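Local coordinates for protein phenazine-1-carboxylate N-methyltransferase (Pseudomonas aeruginosa, PDB 2IP2) that transfers a methyl group from S-adenosyl-L-methionine to phenazine-1-carboxylate, giving 5-methylphenazine-1-carboxylate on the way to the virulence pigment pyocyanin, at residues Val230-Gly244 with Cys258-Glu272. Sequence-based numbering, arbitrary orientation.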
loop_
_atom_site.group_PDB
_atom_site.type_symbol
_atom_site.label_atom_id
_atom_site.label_comp_id
_atom_site.label_asym_id
_atom_site.label_seq_id
_atom_site.Cartn_x
_atom_site.Cartn_y
_atom_site.Cartn_z
ATOM N N VAL A 230 18.939 13.239 36.616
ATOM C CA VAL A 230 19.712 13.263 35.351
ATOM C C VAL A 230 21.087 13.906 35.546
ATOM O O VAL A 230 21.228 14.723 36.433
ATOM C CB VAL A 230 18.989 14.003 34.186
ATOM C CG1 VAL A 230 17.618 13.351 33.867
ATOM C CG2 VAL A 230 18.886 15.514 34.450
ATOM N N PRO A 231 22.090 13.525 34.727
ATOM C CA PRO A 231 23.431 14.134 34.769
ATOM C C PRO A 231 23.382 15.665 34.684
ATOM O O PRO A 231 22.547 16.248 33.943
ATOM C CB PRO A 231 24.165 13.512 33.555
ATOM C CG PRO A 231 23.453 12.191 33.302
ATOM C CD PRO A 231 22.003 12.434 33.728
ATOM N N SER A 232 24.246 16.303 35.484
ATOM C CA SER A 232 24.190 17.753 35.688
ATOM C C SER A 232 25.044 18.578 34.713
ATOM O O SER A 232 26.007 18.076 34.078
ATOM C CB SER A 232 24.569 18.127 37.139
ATOM O OG SER A 232 23.469 17.994 38.020
ATOM N N ASN A 233 24.703 19.867 34.658
ATOM C CA ASN A 233 25.509 20.897 33.978
ATOM C C ASN A 233 25.594 20.754 32.453
ATOM O O ASN A 233 26.516 21.275 31.840
ATOM C CB ASN A 233 26.970 20.961 34.592
ATOM C CG ASN A 233 27.592 22.358 34.444
ATOM O OD1 ASN A 233 26.865 23.369 34.541
ATOM N ND2 ASN A 233 28.923 22.430 34.186
ATOM N N GLY A 234 24.631 20.051 31.846
ATOM C CA GLY A 234 24.609 19.863 30.404
ATOM C C GLY A 234 24.176 21.164 29.767
ATOM O O GLY A 234 23.332 21.852 30.309
ATOM N N ASP A 235 24.761 21.494 28.627
ATOM C CA ASP A 235 24.274 22.589 27.768
ATOM C C ASP A 235 23.020 22.188 26.981
ATOM O O ASP A 235 22.102 23.006 26.789
ATOM C CB ASP A 235 25.370 23.064 26.805
ATOM C CG ASP A 235 26.616 23.571 27.553
ATOM O OD1 ASP A 235 26.443 24.406 28.482
ATOM O OD2 ASP A 235 27.714 23.109 27.215
ATOM N N ILE A 236 22.998 20.934 26.519
ATOM C CA ILE A 236 21.868 20.464 25.692
ATOM C C ILE A 236 21.354 19.116 26.268
ATOM O O ILE A 236 22.144 18.157 26.396
ATOM C CB ILE A 236 22.298 20.297 24.216
ATOM C CG1 ILE A 236 22.732 21.642 23.627
ATOM C CG2 ILE A 236 21.121 19.707 23.400
ATOM C CD1 ILE A 236 23.597 21.552 22.380
ATOM N N TYR A 237 20.066 19.061 26.608
ATOM C CA TYR A 237 19.384 17.838 27.120
ATOM C C TYR A 237 18.455 17.339 26.015
ATOM O O TYR A 237 17.459 17.979 25.705
ATOM C CB TYR A 237 18.568 18.133 28.382
ATOM C CG TYR A 237 19.530 18.256 29.562
ATOM C CD1 TYR A 237 20.374 19.374 29.683
ATOM C CD2 TYR A 237 19.608 17.235 30.520
ATOM C CE1 TYR A 237 21.290 19.439 30.760
ATOM C CE2 TYR A 237 20.505 17.312 31.588
ATOM C CZ TYR A 237 21.341 18.418 31.691
ATOM O OH TYR A 237 22.264 18.468 32.740
ATOM N N LEU A 238 18.806 16.184 25.462
ATOM C CA LEU A 238 18.086 15.589 24.310
ATOM C C LEU A 238 17.110 14.596 24.878
ATOM O O LEU A 238 17.512 13.685 25.624
ATOM C CB LEU A 238 19.119 14.859 23.470
ATOM C CG LEU A 238 20.248 15.726 22.936
ATOM C CD1 LEU A 238 21.446 14.815 22.625
ATOM C CD2 LEU A 238 19.802 16.656 21.814
ATOM N N LEU A 239 15.826 14.766 24.528
ATOM C CA LEU A 239 14.716 13.926 24.938
ATOM C C LEU A 239 14.127 13.327 23.648
ATOM O O LEU A 239 13.234 13.913 23.060
ATOM C CB LEU A 239 13.628 14.787 25.668
ATOM C CG LEU A 239 13.795 14.957 27.190
ATOM C CD1 LEU A 239 15.219 15.387 27.573
ATOM C CD2 LEU A 239 12.734 15.935 27.788
ATOM N N SER A 240 14.703 12.210 23.185
ATOM C CA SER A 240 14.368 11.670 21.862
ATOM C C SER A 240 13.458 10.497 22.074
ATOM O O SER A 240 13.835 9.512 22.741
ATOM C CB SER A 240 15.639 11.242 21.114
ATOM O OG SER A 240 15.368 10.535 19.897
ATOM N N ARG A 241 12.253 10.603 21.530
ATOM C CA ARG A 241 11.279 9.526 21.633
ATOM C C ARG A 241 11.138 9.039 23.075
ATOM O O ARG A 241 11.107 7.842 23.313
ATOM C CB ARG A 241 11.693 8.356 20.726
ATOM C CG ARG A 241 11.727 8.716 19.278
ATOM C CD ARG A 241 11.604 7.466 18.387
ATOM N NE ARG A 241 12.881 7.058 17.777
ATOM C CZ ARG A 241 13.446 7.670 16.732
ATOM N NH1 ARG A 241 12.858 8.737 16.186
ATOM N NH2 ARG A 241 14.603 7.224 16.224
ATOM N N ILE A 242 11.096 9.972 24.024
ATOM C CA ILE A 242 11.016 9.615 25.426
ATOM C C ILE A 242 9.722 10.153 26.064
ATOM O O ILE A 242 9.086 9.465 26.821
ATOM C CB ILE A 242 12.333 9.968 26.201
ATOM C CG1 ILE A 242 12.549 9.007 27.383
ATOM C CG2 ILE A 242 12.361 11.427 26.624
ATOM C CD1 ILE A 242 13.046 7.564 27.017
ATOM N N ILE A 243 9.340 11.369 25.748
ATOM C CA ILE A 243 8.148 11.965 26.336
ATOM C C ILE A 243 6.860 11.211 25.920
ATOM O O ILE A 243 5.957 10.982 26.753
ATOM C CB ILE A 243 8.099 13.477 25.991
ATOM C CG1 ILE A 243 9.154 14.232 26.806
ATOM C CG2 ILE A 243 6.700 14.085 26.193
ATOM C CD1 ILE A 243 8.994 14.116 28.331
ATOM N N GLY A 244 6.806 10.802 24.647
ATOM C CA GLY A 244 5.629 10.110 24.077
ATOM C C GLY A 244 5.104 8.980 24.944
ATOM O O GLY A 244 3.902 8.679 24.968
ATOM N N CYS A 258 15.562 17.886 34.381
ATOM C CA CYS A 258 16.335 18.646 33.402
ATOM C C CYS A 258 16.511 20.137 33.791
ATOM O O CYS A 258 17.615 20.651 33.723
ATOM C CB CYS A 258 15.703 18.531 32.006
ATOM S SG CYS A 258 15.723 16.789 31.406
ATOM N N ARG A 259 15.427 20.789 34.215
ATOM C CA ARG A 259 15.405 22.230 34.429
ATOM C C ARG A 259 16.403 22.642 35.515
ATOM O O ARG A 259 17.074 23.668 35.403
ATOM C CB ARG A 259 14.004 22.688 34.845
ATOM C CG ARG A 259 13.733 24.206 34.771
ATOM C CD ARG A 259 12.291 24.511 35.301
ATOM N NE ARG A 259 12.070 23.873 36.616
ATOM C CZ ARG A 259 11.179 22.921 36.919
ATOM N NH1 ARG A 259 10.344 22.394 36.006
ATOM N NH2 ARG A 259 11.142 22.463 38.173
ATOM N N GLU A 260 16.482 21.814 36.532
ATOM C CA GLU A 260 17.339 22.051 37.661
ATOM C C GLU A 260 18.775 21.596 37.434
ATOM O O GLU A 260 19.668 22.079 38.107
ATOM C CB GLU A 260 16.769 21.342 38.884
ATOM C CG GLU A 260 15.551 22.016 39.476
ATOM C CD GLU A 260 15.479 23.520 39.184
ATOM O OE1 GLU A 260 16.121 24.317 39.911
ATOM O OE2 GLU A 260 14.760 23.913 38.226
ATOM N N ALA A 261 19.000 20.678 36.500
ATOM C CA ALA A 261 20.340 20.091 36.308
ATOM C C ALA A 261 21.179 20.850 35.311
ATOM O O ALA A 261 22.411 20.907 35.424
ATOM C CB ALA A 261 20.211 18.643 35.887
ATOM N N MET A 262 20.503 21.463 34.342
ATOM C CA MET A 262 21.171 22.047 33.190
ATOM C C MET A 262 21.994 23.288 33.536
ATOM O O MET A 262 21.705 23.934 34.534
ATOM C CB MET A 262 20.146 22.346 32.098
ATOM C CG MET A 262 19.225 23.492 32.381
ATOM S SD MET A 262 18.177 23.734 30.950
ATOM C CE MET A 262 17.118 25.046 31.544
ATOM N N ALA A 263 23.021 23.566 32.722
ATOM C CA ALA A 263 23.812 24.815 32.764
ATOM C C ALA A 263 22.986 26.082 32.519
ATOM O O ALA A 263 21.856 25.996 32.010
ATOM C CB ALA A 263 24.943 24.739 31.741
ATOM N N GLY A 264 23.561 27.253 32.868
ATOM C CA GLY A 264 23.018 28.555 32.487
ATOM C C GLY A 264 22.778 28.673 30.981
ATOM O O GLY A 264 23.686 28.439 30.176
ATOM N N ASP A 265 21.555 29.040 30.589
ATOM C CA ASP A 265 21.271 29.181 29.156
ATOM C C ASP A 265 21.244 27.784 28.459
ATOM O O ASP A 265 21.373 27.697 27.222
ATOM C CB ASP A 265 22.316 30.137 28.521
ATOM C CG ASP A 265 22.113 30.377 27.041
ATOM O OD1 ASP A 265 21.129 31.066 26.687
ATOM O OD2 ASP A 265 22.974 29.938 26.232
ATOM N N GLY A 266 21.071 26.713 29.260
ATOM C CA GLY A 266 20.960 25.338 28.713
ATOM C C GLY A 266 19.683 25.211 27.900
ATOM O O GLY A 266 18.785 26.067 28.000
ATOM N N ARG A 267 19.570 24.116 27.127
ATOM C CA ARG A 267 18.388 23.912 26.294
ATOM C C ARG A 267 17.903 22.505 26.573
ATOM O O ARG A 267 18.704 21.639 26.860
ATOM C CB ARG A 267 18.706 24.048 24.776
ATOM C CG ARG A 267 19.070 25.496 24.265
ATOM C CD ARG A 267 17.959 26.486 24.696
ATOM N NE ARG A 267 18.125 27.852 24.197
ATOM C CZ ARG A 267 18.611 28.865 24.931
ATOM N NH1 ARG A 267 18.708 30.072 24.405
ATOM N NH2 ARG A 267 19.015 28.672 26.189
ATOM N N VAL A 268 16.586 22.318 26.524
ATOM C CA VAL A 268 15.998 20.985 26.426
ATOM C C VAL A 268 15.526 20.864 24.978
ATOM O O VAL A 268 14.987 21.826 24.391
ATOM C CB VAL A 268 14.854 20.765 27.432
ATOM C CG1 VAL A 268 13.915 19.658 26.988
ATOM C CG2 VAL A 268 15.416 20.443 28.842
ATOM N N VAL A 269 15.792 19.698 24.376
ATOM C CA VAL A 269 15.500 19.491 22.960
ATOM C C VAL A 269 14.682 18.189 22.865
ATOM O O VAL A 269 15.180 17.106 23.204
ATOM C CB VAL A 269 16.810 19.379 22.111
ATOM C CG1 VAL A 269 16.485 18.890 20.633
ATOM C CG2 VAL A 269 17.590 20.726 22.114
ATOM N N VAL A 270 13.411 18.324 22.478
ATOM C CA VAL A 270 12.508 17.199 22.377
ATOM C C VAL A 270 12.469 16.780 20.900
ATOM O O VAL A 270 12.238 17.617 19.987
ATOM C CB VAL A 270 11.108 17.608 22.809
ATOM C CG1 VAL A 270 10.138 16.459 22.594
ATOM C CG2 VAL A 270 11.093 18.102 24.298
ATOM N N ILE A 271 12.771 15.511 20.641
ATOM C CA ILE A 271 12.783 15.024 19.254
ATOM C C ILE A 271 11.713 13.976 19.237
ATOM O O ILE A 271 11.869 12.965 19.923
ATOM C CB ILE A 271 14.153 14.409 18.902
ATOM C CG1 ILE A 271 15.257 15.449 19.074
ATOM C CG2 ILE A 271 14.147 13.848 17.483
ATOM C CD1 ILE A 271 16.591 14.824 19.451
ATOM N N GLU A 272 10.603 14.219 18.503
ATOM C CA GLU A 272 9.469 13.306 18.563
ATOM C C GLU A 272 8.542 13.531 17.389
ATOM O O GLU A 272 8.490 14.638 16.851
ATOM C CB GLU A 272 8.692 13.424 19.885
ATOM C CG GLU A 272 8.198 12.008 20.365
ATOM C CD GLU A 272 8.247 11.777 21.862
ATOM O OE1 GLU A 272 7.917 12.698 22.638
ATOM O OE2 GLU A 272 8.584 10.639 22.282
HETATM O O HOH W 1 24.243 26.076 28.446
#
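C258, in the last turn of helix 248-261, sets its SG obliquely beside the Y237 ring, a sulfur-aromatic contact 5.0 Å from the ring centroid, and meets L239 CD1. One turn on, A261 CB packs against V230 CG2, while the carbonyl of A261 accepts a hydrogen bond from N233 N. M262 leaves helical geometry and brings its CB within 3.4 Å of Y237 CE1. The tyrosine ring fills the angle between helix end and strand. Its hydroxyl reaches back to the loop before the strand, donating to P231 O at 2.5 Å and accepting from G234 N. A263 N bonds to G234 O from above the carbonyl plane. A263 also begins a type II beta turn, closed by G266 N on A263 O; a water joins G264 O to D235 OD1, and D235 OD2 takes S170 N.

From R267 onward the chain is a strand parallel to 236-240, their axes 18° apart. R267 N, V269 N and I271 N donate to the carbonyls of D235, Y237 and L239, and the carbonyls of those same three donors accept from Y237, L239 and R241. V268 CG1 touches L239 CD2 on the face under helix 248-261, whereas V269 CG2 meets I236 CG2 on the face of helix 180-188. At the strand's end E272 bends at chi2 and presents both carboxylate oxygens, in weak bonds, to G244 N, three residues after R241, which is predicted to bind S-adenosyl-L-methionine.

This right-handed beta-alpha-beta crossover of the Rossmann-like domain illustrates the rule: the returning strand pairs in parallel with its predecessor while the connecting helix packs on one face. Strand 170-174 flanks 236-240, antiparallel 326-333 flanks 267-272, and helix 180-188 packs across the sheet through L181 on L238, S240 and I271.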